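Local coordinates for conserved hypothetical protein NMB0706 (Neisseria meningitidis, PDB 1RV9) that is of unknown function but belongs to the DUF152 family, also called multi-copper polyphenol oxidoreductase laccase, and may therefore be an enzyme, at residues Cys124-Thr129 and Gly221-Thr226; Asp178-Phe183 and Thr192-Ile197; Thr185-Ala190 and Leu214-Val219; His227-Val230 and Thr235-Ser238. All coordinates share one frame; numbering follows the deposited sequence.

Followed from the N terminus, the chain opens contact 1 at the end of strand 119-125 and closes it, some ninety residues later, at strand 221-224; strand 160-164 lies between these two strands in the six-stranded mixed sheet. Contacts 2 and 3 are nested within that loop and cross each other, because their segments alternate. Contact 2 joins helix 177-184 to strand 194-198, and contact 3 joins the loop between those elements to the end of helix 206-217. That helix leads through a short turn into strand 221-224, where Val222 touches Leu214 and Lys215. Contact 4 follows in series: its segment 227-230 continues directly from 221-226, and it closes a short loop just before helix 239-242.

Contact 1 of 4, residues Cys124-Thr129 and Gly221-Thr226; sequences CDRAGT and GVYGGT
A bend at chi2 (-81°) turns the otherwise extended chain of Arg126 so that its guanidinium meets the hydroxyl of Tyr223, whose CG, set on the far side from its carbonyl carbon, carries the ring toward segment 124-129. The side chains meet at about a right angle, with guanidinium and ring planes 78° apart, and NH2 comes to the ring edge. Arg126 NH2 donates to Tyr223 OH at 3.3 Å; at 142° the bond is bent and weak. Arg126 NH2 also lies 4.3 Å from Gly221 CA, near the start of the strand. Arg126 is the second residue of a type I turn from Asp125 to Gly128, closed by Gly128 N to Asp125 O at 3.0 Å. The Asp125 carboxylate holds the chain beyond the turn: OD1 accepts from Thr129 N at 2.7 Å on its syn lone pair, and OD2 accepts from Thr129 OG1 at 2.8 Å. Arg126 and Tyr223 both touch Met161, and the contact thus spans one intervening strand, 160-164, which runs antiparallel to 119-125 and parallel to the edge strand 221-224 in the mixed sheet of this alpha-beta-beta-alpha fold.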
loop_
_atom_site.group_PDB
_atom_site.type_symbol
_atom_site.label_atom_id
_atom_site.label_comp_id
_atom_site.label_asym_id
_atom_site.label_seq_id
_atom_site.Cartn_x
_atom_site.Cartn_y
_atom_site.Cartn_z
ATOM N N CYS A 124 10.881 -4.741 -4.225
ATOM C CA CYS A 124 11.501 -5.517 -5.295
ATOM C C CYS A 124 12.995 -5.507 -5.012
ATOM O O CYS A 124 13.455 -4.737 -4.172
ATOM C CB CYS A 124 11.216 -4.917 -6.680
ATOM S SG CYS A 124 12.251 -3.515 -7.188
ATOM N N ASP A 125 13.738 -6.383 -5.677
ATOM C CA ASP A 125 15.187 -6.400 -5.503
ATOM C C ASP A 125 15.809 -5.820 -6.772
ATOM O O ASP A 125 15.162 -5.771 -7.822
ATOM C CB ASP A 125 15.692 -7.823 -5.203
ATOM C CG ASP A 125 15.411 -8.808 -6.316
ATOM O OD1 ASP A 125 14.385 -8.660 -7.010
ATOM O OD2 ASP A 125 16.215 -9.754 -6.482
ATOM N N ARG A 126 17.050 -5.358 -6.667
ATOM C CA ARG A 126 17.745 -4.741 -7.798
ATOM C C ARG A 126 17.826 -5.620 -9.040
ATOM O O ARG A 126 17.757 -5.118 -10.164
ATOM C CB ARG A 126 19.160 -4.330 -7.374
ATOM C CG ARG A 126 19.210 -3.368 -6.194
ATOM C CD ARG A 126 18.952 -1.917 -6.594
ATOM N NE ARG A 126 18.856 -1.056 -5.414
ATOM C CZ ARG A 126 18.819 0.274 -5.444
ATOM N NH1 ARG A 126 18.875 0.923 -6.601
ATOM N NH2 ARG A 126 18.720 0.959 -4.312
ATOM N N ALA A 127 17.969 -6.927 -8.839
ATOM C CA ALA A 127 18.084 -7.871 -9.951
ATOM C C ALA A 127 16.750 -8.283 -10.564
ATOM O O ALA A 127 16.717 -8.926 -11.612
ATOM C CB ALA A 127 18.852 -9.108 -9.500
ATOM N N GLY A 128 15.652 -7.925 -9.905
ATOM C CA GLY A 128 14.341 -8.268 -10.425
ATOM C C GLY A 128 13.996 -9.743 -10.356
ATOM O O GLY A 128 13.659 -10.357 -11.373
ATOM N N THR A 129 14.075 -10.322 -9.162
ATOM C CA THR A 129 13.747 -11.736 -8.995
ATOM C C THR A 129 12.592 -11.930 -8.014
ATOM O O THR A 129 12.045 -13.022 -7.901
ATOM C CB THR A 129 14.948 -12.548 -8.475
ATOM O OG1 THR A 129 15.183 -12.229 -7.099
ATOM C CG2 THR A 129 16.200 -12.236 -9.292
ATOM N N GLY A 221 17.108 0.910 -0.266
ATOM C CA GLY A 221 16.614 2.193 -0.731
ATOM C C GLY A 221 15.113 2.328 -0.595
ATOM O O GLY A 221 14.386 1.351 -0.757
ATOM N N VAL A 222 14.658 3.538 -0.288
ATOM C CA VAL A 222 13.233 3.824 -0.135
ATOM C C VAL A 222 12.879 5.014 -1.019
ATOM O O VAL A 222 13.527 6.064 -0.961
ATOM C CB VAL A 222 12.881 4.138 1.331
ATOM C CG1 VAL A 222 11.378 4.318 1.476
ATOM C CG2 VAL A 222 13.367 3.014 2.230
ATOM N N TYR A 223 11.836 4.843 -1.827
ATOM C CA TYR A 223 11.398 5.865 -2.768
ATOM C C TYR A 223 9.918 6.200 -2.616
ATOM O O TYR A 223 9.184 5.496 -1.925
ATOM C CB TYR A 223 11.678 5.369 -4.188
ATOM C CG TYR A 223 13.119 4.957 -4.386
ATOM C CD1 TYR A 223 14.088 5.894 -4.737
ATOM C CD2 TYR A 223 13.526 3.643 -4.154
ATOM C CE1 TYR A 223 15.430 5.534 -4.848
ATOM C CE2 TYR A 223 14.865 3.271 -4.260
ATOM C CZ TYR A 223 15.810 4.225 -4.606
ATOM O OH TYR A 223 17.136 3.870 -4.705
ATOM N N GLY A 224 9.492 7.282 -3.263
ATOM C CA GLY A 224 8.101 7.697 -3.200
ATOM C C GLY A 224 7.801 8.546 -1.979
ATOM O O GLY A 224 8.689 9.216 -1.449
ATOM N N GLY A 225 6.546 8.521 -1.535
ATOM C CA GLY A 225 6.149 9.289 -0.366
ATOM C C GLY A 225 6.006 10.781 -0.612
ATOM O O GLY A 225 6.437 11.592 0.209
ATOM N N THR A 226 5.382 11.145 -1.729
ATOM C CA THR A 226 5.205 12.552 -2.080
ATOM C C THR A 226 3.751 13.014 -2.149
ATOM O O THR A 226 3.481 14.214 -2.199
ATOM C CB THR A 226 5.843 12.857 -3.442
ATOM O OG1 THR A 226 5.190 12.082 -4.456
ATOM C CG2 THR A 226 7.324 12.516 -3.426
#

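Contact 2 of 4, residues Asp178-Phe183 and Thr192-Ile197; sequences DVFDAF and TAFEGI
Phe183 N is shared by two carbonyl oxygens of its own helix, Phe180 O at 3.2 Å and, more weakly, Val179 O at 3.4 Å, and all three residues meet Phe194 of the facing strand. Helix 178-183 and strand 194-197 run nearly antiparallel, at 151°, and Phe194 fills the gap between them. One face of its ring receives Phe180: the edge atom Phe180 CD2 stands 3.7 Å from Phe194 CG, and planes at 62° make the pair edge-to-face. A chi1 of -179° swings the Phe180 ring away from its own N and carries it alongside the root of Phe194. The Phe180 backbone joins in with a CH-pi contact, its CA lying 4.3 Å from the Phe194 ring centroid and over the face. Phe183 comes instead to the edge of that ring, with CD2 in its plane and 3.7 Å from Phe194 CZ. Val179 adds CG1 at 4.2 Å from Phe194 CE2. Phe202 of strand 201-204 stacks on Phe180, and Leu209 of helix 206-217 also touches Phe194. The cluster is therefore apolar in chemistry: dispersion and weakly polar C-H to ring contacts join helix to strand, and the helix and strand each keep their backbone hydrogen bonds to their own neighbours.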
loop_
_atom_site.group_PDB
_atom_site.type_symbol
_atom_site.label_atom_id
_atom_site.label_comp_id
_atom_site.label_asym_id
_atom_site.label_seq_id
_atom_site.Cartn_x
_atom_site.Cartn_y
_atom_site.Cartn_z
ATOM N N ASP A 178 -2.646 6.558 21.787
ATOM C CA ASP A 178 -2.593 5.118 21.564
ATOM C C ASP A 178 -1.748 4.795 20.333
ATOM O O ASP A 178 -0.906 3.898 20.372
ATOM C CB ASP A 178 -4.012 4.550 21.422
ATOM C CG ASP A 178 -4.743 5.082 20.202
ATOM O OD1 ASP A 178 -4.660 6.300 19.931
ATOM O OD2 ASP A 178 -5.418 4.279 19.521
ATOM N N VAL A 179 -1.964 5.535 19.251
ATOM C CA VAL A 179 -1.199 5.328 18.026
ATOM C C VAL A 179 0.254 5.694 18.303
ATOM O O VAL A 179 1.180 4.990 17.898
ATOM C CB VAL A 179 -1.722 6.212 16.877
ATOM C CG1 VAL A 179 -0.885 5.988 15.628
ATOM C CG2 VAL A 179 -3.183 5.896 16.603
ATOM N N PHE A 180 0.444 6.803 19.007
ATOM C CA PHE A 180 1.777 7.272 19.353
ATOM C C PHE A 180 2.548 6.194 20.114
ATOM O O PHE A 180 3.679 5.859 19.761
ATOM C CB PHE A 180 1.669 8.550 20.195
ATOM C CG PHE A 180 2.995 9.135 20.586
ATOM C CD1 PHE A 180 3.680 8.656 21.696
ATOM C CD2 PHE A 180 3.567 10.153 19.833
ATOM C CE1 PHE A 180 4.919 9.185 22.054
ATOM C CE2 PHE A 180 4.804 10.690 20.181
ATOM C CZ PHE A 180 5.481 10.204 21.293
ATOM N N ASP A 181 1.929 5.644 21.156
ATOM C CA ASP A 181 2.576 4.612 21.961
ATOM C C ASP A 181 2.837 3.321 21.187
ATOM O O ASP A 181 3.858 2.669 21.394
ATOM C CB ASP A 181 1.739 4.291 23.206
ATOM C CG ASP A 181 1.657 5.455 24.176
ATOM O OD1 ASP A 181 2.530 6.347 24.120
ATOM O OD2 ASP A 181 0.721 5.470 25.004
ATOM N N ALA A 182 1.921 2.955 20.295
ATOM C CA ALA A 182 2.073 1.732 19.512
ATOM C C ALA A 182 3.391 1.726 18.750
ATOM O O ALA A 182 3.955 0.670 18.472
ATOM C CB ALA A 182 0.907 1.581 18.541
ATOM N N PHE A 183 3.876 2.914 18.412
ATOM C CA PHE A 183 5.130 3.056 17.683
ATOM C C PHE A 183 6.308 3.444 18.569
ATOM O O PHE A 183 7.337 2.769 18.586
ATOM C CB PHE A 183 4.988 4.131 16.600
ATOM C CG PHE A 183 4.187 3.702 15.406
ATOM C CD1 PHE A 183 4.772 2.947 14.396
ATOM C CD2 PHE A 183 2.855 4.079 15.276
ATOM C CE1 PHE A 183 4.043 2.579 13.268
ATOM C CE2 PHE A 183 2.116 3.715 14.153
ATOM C CZ PHE A 183 2.713 2.964 13.147
ATOM N N THR A 192 10.176 10.978 16.176
ATOM C CA THR A 192 10.541 11.986 15.191
ATOM C C THR A 192 9.505 12.073 14.075
ATOM O O THR A 192 9.471 13.050 13.327
ATOM C CB THR A 192 11.917 11.681 14.559
ATOM O OG1 THR A 192 11.882 10.391 13.937
ATOM C CG2 THR A 192 13.007 11.703 15.622
ATOM N N ALA A 193 8.660 11.048 13.971
ATOM C CA ALA A 193 7.627 11.004 12.941
ATOM C C ALA A 193 6.262 11.483 13.436
ATOM O O ALA A 193 5.265 11.388 12.720
ATOM C CB ALA A 193 7.516 9.584 12.379
ATOM N N PHE A 194 6.221 11.983 14.668
ATOM C CA PHE A 194 4.989 12.506 15.252
ATOM C C PHE A 194 5.228 13.940 15.692
ATOM O O PHE A 194 6.295 14.261 16.215
ATOM C CB PHE A 194 4.560 11.706 16.488
ATOM C CG PHE A 194 4.066 10.321 16.188
ATOM C CD1 PHE A 194 4.958 9.263 16.056
ATOM C CD2 PHE A 194 2.704 10.077 16.045
ATOM C CE1 PHE A 194 4.495 7.973 15.788
ATOM C CE2 PHE A 194 2.232 8.793 15.777
ATOM C CZ PHE A 194 3.129 7.741 15.647
ATOM N N GLU A 195 4.240 14.800 15.477
ATOM C CA GLU A 195 4.352 16.187 15.904
ATOM C C GLU A 195 3.168 16.509 16.803
ATOM O O GLU A 195 2.013 16.412 16.386
ATOM C CB GLU A 195 4.361 17.143 14.714
ATOM C CG GLU A 195 4.284 18.605 15.145
ATOM C CD GLU A 195 4.163 19.564 13.982
ATOM O OE1 GLU A 195 3.836 19.115 12.867
ATOM O OE2 GLU A 195 4.382 20.777 14.189
ATOM N N GLY A 196 3.458 16.876 18.046
ATOM C CA GLY A 196 2.393 17.209 18.967
ATOM C C GLY A 196 1.715 18.490 18.532
ATOM O O GLY A 196 2.387 19.460 18.178
ATOM N N ILE A 197 0.388 18.494 18.541
ATOM C CA ILE A 197 -0.367 19.677 18.147
ATOM C C ILE A 197 -1.306 20.090 19.272
ATOM O O ILE A 197 -2.266 20.836 19.064
ATOM C CB ILE A 197 -1.174 19.429 16.850
ATOM C CG1 ILE A 197 -2.157 18.273 17.046
ATOM C CG2 ILE A 197 -0.218 19.128 15.702
ATOM C CD1 ILE A 197 -3.024 17.996 15.834
#

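Contact 3 of 4, residues Thr185-Ala190 and Leu214-Val219; sequences TPMPEA and LKREGV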
loop_
_atom_site.group_PDB
_atom_site.type_symbol
_atom_site.label_atom_id
_atom_site.label_comp_id
_atom_site.label_asym_id
_atom_site.label_seq_id
_atom_site.Cartn_x
_atom_site.Cartn_y
_atom_site.Cartn_z
ATOM N N THR A 185 6.752 3.555 22.003
ATOM C CA THR A 185 7.146 2.858 23.219
ATOM C C THR A 185 8.180 1.796 22.833
ATOM O O THR A 185 9.269 1.740 23.410
ATOM C CB THR A 185 5.932 2.222 23.933
ATOM O OG1 THR A 185 5.085 3.263 24.436
ATOM C CG2 THR A 185 6.384 1.354 25.096
ATOM N N PRO A 186 7.861 0.946 21.842
ATOM C CA PRO A 186 8.819 -0.085 21.428
ATOM C C PRO A 186 9.927 0.445 20.507
ATOM O O PRO A 186 10.981 -0.180 20.373
ATOM C CB PRO A 186 7.932 -1.118 20.740
ATOM C CG PRO A 186 6.859 -0.277 20.137
ATOM C CD PRO A 186 6.534 0.691 21.249
ATOM N N MET A 187 9.689 1.595 19.881
ATOM C CA MET A 187 10.662 2.207 18.975
ATOM C C MET A 187 10.710 3.719 19.218
ATOM O O MET A 187 10.087 4.495 18.499
ATOM C CB MET A 187 10.271 1.912 17.521
ATOM C CG MET A 187 11.128 2.597 16.474
ATOM S SD MET A 187 10.597 2.196 14.791
ATOM C CE MET A 187 12.072 1.489 14.139
ATOM N N PRO A 188 11.462 4.152 20.244
ATOM C CA PRO A 188 11.622 5.556 20.635
ATOM C C PRO A 188 11.949 6.545 19.522
ATOM O O PRO A 188 11.460 7.673 19.533
ATOM C CB PRO A 188 12.726 5.491 21.688
ATOM C CG PRO A 188 12.465 4.177 22.337
ATOM C CD PRO A 188 12.238 3.279 21.142
ATOM N N GLU A 189 12.776 6.131 18.565
ATOM C CA GLU A 189 13.154 7.015 17.467
ATOM C C GLU A 189 11.951 7.399 16.608
ATOM O O GLU A 189 12.001 8.371 15.853
ATOM C CB GLU A 189 14.213 6.350 16.585
ATOM C CG GLU A 189 13.783 5.012 16.005
ATOM C CD GLU A 189 14.304 3.825 16.798
ATOM O OE1 GLU A 189 14.153 3.811 18.039
ATOM O OE2 GLU A 189 14.861 2.898 16.171
ATOM N N ALA A 190 10.872 6.634 16.729
ATOM C CA ALA A 190 9.662 6.893 15.953
ATOM C C ALA A 190 9.002 8.214 16.346
ATOM O O ALA A 190 8.152 8.733 15.623
ATOM C CB ALA A 190 8.676 5.745 16.129
ATOM N N LEU A 214 11.837 0.648 7.640
ATOM C CA LEU A 214 12.535 0.023 6.522
ATOM C C LEU A 214 14.049 0.157 6.669
ATOM O O LEU A 214 14.785 -0.804 6.434
ATOM C CB LEU A 214 12.083 0.650 5.202
ATOM C CG LEU A 214 10.644 0.331 4.788
ATOM C CD1 LEU A 214 10.196 1.298 3.703
ATOM C CD2 LEU A 214 10.557 -1.116 4.308
ATOM N N LYS A 215 14.507 1.345 7.049
ATOM C CA LYS A 215 15.932 1.581 7.230
ATOM C C LYS A 215 16.494 0.714 8.340
ATOM O O LYS A 215 17.567 0.130 8.199
ATOM C CB LYS A 215 16.201 3.058 7.545
ATOM C CG LYS A 215 16.389 3.944 6.316
ATOM C CD LYS A 215 16.407 3.124 5.030
ATOM C CE LYS A 215 17.301 3.739 3.972
ATOM N NZ LYS A 215 17.323 2.901 2.741
ATOM N N ARG A 216 15.766 0.627 9.446
ATOM C CA ARG A 216 16.214 -0.177 10.570
ATOM C C ARG A 216 16.307 -1.652 10.195
ATOM O O ARG A 216 17.131 -2.389 10.739
ATOM C CB ARG A 216 15.264 -0.016 11.761
ATOM C CG ARG A 216 15.670 -0.858 12.960
ATOM C CD ARG A 216 14.691 -0.744 14.112
ATOM N NE ARG A 216 13.380 -1.299 13.789
ATOM C CZ ARG A 216 12.416 -1.487 14.684
ATOM N NH1 ARG A 216 12.622 -1.161 15.956
ATOM N NH2 ARG A 216 11.249 -1.992 14.311
ATOM N N GLU A 217 15.469 -2.080 9.256
ATOM C CA GLU A 217 15.457 -3.472 8.836
ATOM C C GLU A 217 16.597 -3.779 7.865
ATOM O O GLU A 217 16.972 -4.937 7.689
ATOM C CB GLU A 217 14.102 -3.809 8.205
ATOM C CG GLU A 217 13.628 -5.230 8.447
ATOM C CD GLU A 217 13.477 -5.591 9.927
ATOM O OE1 GLU A 217 13.584 -4.707 10.809
ATOM O OE2 GLU A 217 13.234 -6.780 10.204
ATOM N N GLY A 218 17.142 -2.741 7.237
ATOM C CA GLY A 218 18.250 -2.938 6.316
ATOM C C GLY A 218 17.943 -2.739 4.847
ATOM O O GLY A 218 18.796 -2.988 3.997
ATOM N N VAL A 219 16.731 -2.293 4.533
ATOM C CA VAL A 219 16.359 -2.073 3.141
ATOM C C VAL A 219 17.290 -1.041 2.501
ATOM O O VAL A 219 17.473 0.058 3.026
ATOM C CB VAL A 219 14.884 -1.622 3.039
ATOM C CG1 VAL A 219 14.544 -1.239 1.608
ATOM C CG2 VAL A 219 13.980 -2.760 3.505
#
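The backbones of Met187 and Arg216 stay well apart, their CA atoms 10.4 Å from each other, with the loop and 3-10 turn of 185-190 facing the last turn of a helix, so long side chains must bridge the distance. Each reaches out from its own backbone toward the other. Met187 is extended through its first two torsions (chi1 175°), and its SD stands over one face of the Arg216 guanidinium, 4.1 Å from Arg216 CZ. The arginine chain is likewise straight until chi3 (66°), where it bends and offers that face to the methionine. Met187 CG is also 4.1 Å from Arg216 NH1. The terminal methyl is modelled closer than carbons can sit, so its exact placement is doubtful. Glu189 flanks the bridge, its OE2 4.2 Å from Arg216 CD. With 4.6 Å between Glu189 OE2 and Arg216 NH1, the opposite charges probably attract without forming a salt bridge. Behind Arg216 the helix ends in a Schellman motif: Gly218 has positive phi (109°), Val219 N bonds Leu214 O at 3.1 Å, and Gly218 N bonds Lys215 O. Lys215 NZ closes over this end, donating to Val219 O at 2.9 Å. In the wider fold, Met187 also packs on Ile213 of helix 206-217, Arg216 reaches Gln147 of helix 145-153, and Leu214 and Lys215 rest on Val222 of strand 221-224, the next element in the chain.

Contact 4 of 4, residues His227-Val230 and Thr235-Ser238; sequences HCTV and TFFS
Phe236 drives its ring edge against a face of the His227 imidazole, the planes 76° apart and the centroids separated by 5.2 Å. Phe236 CZ stands over the centre of the imidazole, while Phe236 CE2 comes 3.7 Å from His227 ND1, an atom that lies in the plane of the phenyl ring. Next along the loop, Thr229 turns its methyl to the root of the phenylalanine, with CG2 4.0 Å from Phe236 CB. Thr229 CB rests 3.8 Å from Phe237 O, a carbonyl oxygen that the contact buries without any polar partner in the model. At the far end Ser238 fits against two residues: its CB is 3.6 Å from Thr229 O, and its OG is 3.3 Å from Val230 CG2. Ser238 is the N-cap of helix 239-242. Its OG, trans to the serine's own N at a chi1 of 174°, caps the backbone N of Arg241, tying this loop to the first turn of the helix. A second shell fixes these groups. Asp117 OD1 is hydrogen-bonded to both Thr229 OG1 and Ser238 OG, linking the hydroxyls of the two segments through one oxygen. Glu232, in the intervening loop, holds His227 ND1 with OE1 and Cys228 N with OE2, which limits rotation of the imidazole. The Arg241 guanidinium spans both backbones, giving NH1 to Thr229 O and Val230 O and NH2 to Phe236 O. Farther out, Met248 of strand 248-254 touches Thr229, Phe236 and Phe237.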
loop_
_atom_site.group_PDB
_atom_site.type_symbol
_atom_site.label_atom_id
_atom_site.label_comp_id
_atom_site.label_asym_id
_atom_site.label_seq_id
_atom_site.Cartn_x
_atom_site.Cartn_y
_atom_site.Cartn_z
ATOM N N HIS A 227 2.815 12.071 -2.152
ATOM C CA HIS A 227 1.399 12.410 -2.244
ATOM C C HIS A 227 0.684 12.512 -0.903
ATOM O O HIS A 227 1.211 12.120 0.139
ATOM C CB HIS A 227 0.662 11.350 -3.068
ATOM C CG HIS A 227 1.115 11.248 -4.489
ATOM N ND1 HIS A 227 0.667 12.096 -5.478
ATOM C CD2 HIS A 227 1.951 10.372 -5.096
ATOM C CE1 HIS A 227 1.203 11.746 -6.634
ATOM N NE2 HIS A 227 1.988 10.702 -6.429
ATOM N N CYS A 228 -0.523 13.066 -0.954
ATOM C CA CYS A 228 -1.403 13.152 0.203
ATOM C C CYS A 228 -2.766 12.811 -0.370
ATOM O O CYS A 228 -3.308 13.546 -1.196
ATOM C CB CYS A 228 -1.467 14.545 0.826
ATOM S SG CYS A 228 -2.683 14.567 2.188
ATOM N N THR A 229 -3.309 11.678 0.050
ATOM C CA THR A 229 -4.603 11.244 -0.440
ATOM C C THR A 229 -5.725 12.214 -0.077
ATOM O O THR A 229 -6.724 12.302 -0.787
ATOM C CB THR A 229 -4.941 9.850 0.101
ATOM O OG1 THR A 229 -4.785 9.839 1.526
ATOM C CG2 THR A 229 -4.016 8.811 -0.509
ATOM N N VAL A 230 -5.562 12.947 1.020
ATOM C CA VAL A 230 -6.590 13.898 1.434
ATOM C C VAL A 230 -6.580 15.154 0.563
ATOM O O VAL A 230 -7.624 15.591 0.074
ATOM C CB VAL A 230 -6.412 14.306 2.915
ATOM C CG1 VAL A 230 -7.350 15.454 3.263
ATOM C CG2 VAL A 230 -6.700 13.116 3.813
ATOM N N THR A 235 -7.592 12.981 -7.524
ATOM C CA THR A 235 -6.759 11.845 -7.901
ATOM C C THR A 235 -6.941 10.604 -7.038
ATOM O O THR A 235 -6.954 9.486 -7.551
ATOM C CB THR A 235 -5.266 12.223 -7.859
ATOM O OG1 THR A 235 -5.043 13.382 -8.671
ATOM C CG2 THR A 235 -4.411 11.077 -8.378
ATOM N N PHE A 236 -7.091 10.796 -5.732
ATOM C CA PHE A 236 -7.220 9.655 -4.831
ATOM C C PHE A 236 -8.442 9.649 -3.931
ATOM O O PHE A 236 -8.986 10.701 -3.585
ATOM C CB PHE A 236 -5.985 9.565 -3.930
ATOM C CG PHE A 236 -4.690 9.454 -4.676
ATOM C CD1 PHE A 236 -4.384 8.309 -5.401
ATOM C CD2 PHE A 236 -3.775 10.501 -4.660
ATOM C CE1 PHE A 236 -3.180 8.208 -6.102
ATOM C CE2 PHE A 236 -2.573 10.408 -5.356
ATOM C CZ PHE A 236 -2.277 9.260 -6.078
ATOM N N PHE A 237 -8.858 8.442 -3.556
ATOM C CA PHE A 237 -9.966 8.248 -2.628
ATOM C C PHE A 237 -9.359 8.505 -1.248
ATOM O O PHE A 237 -8.160 8.281 -1.039
ATOM C CB PHE A 237 -10.465 6.800 -2.655
ATOM C CG PHE A 237 -11.158 6.403 -3.926
ATOM C CD1 PHE A 237 -12.361 6.997 -4.296
ATOM C CD2 PHE A 237 -10.641 5.386 -4.722
ATOM C CE1 PHE A 237 -13.043 6.578 -5.438
ATOM C CE2 PHE A 237 -11.314 4.959 -5.865
ATOM C CZ PHE A 237 -12.520 5.557 -6.223
ATOM N N SER A 238 -10.182 8.958 -0.308
ATOM C CA SER A 238 -9.717 9.224 1.048
ATOM C C SER A 238 -10.822 9.020 2.070
ATOM O O SER A 238 -11.875 9.659 1.999
ATOM C CB SER A 238 -9.191 10.654 1.173
ATOM O OG SER A 238 -8.872 10.950 2.525
#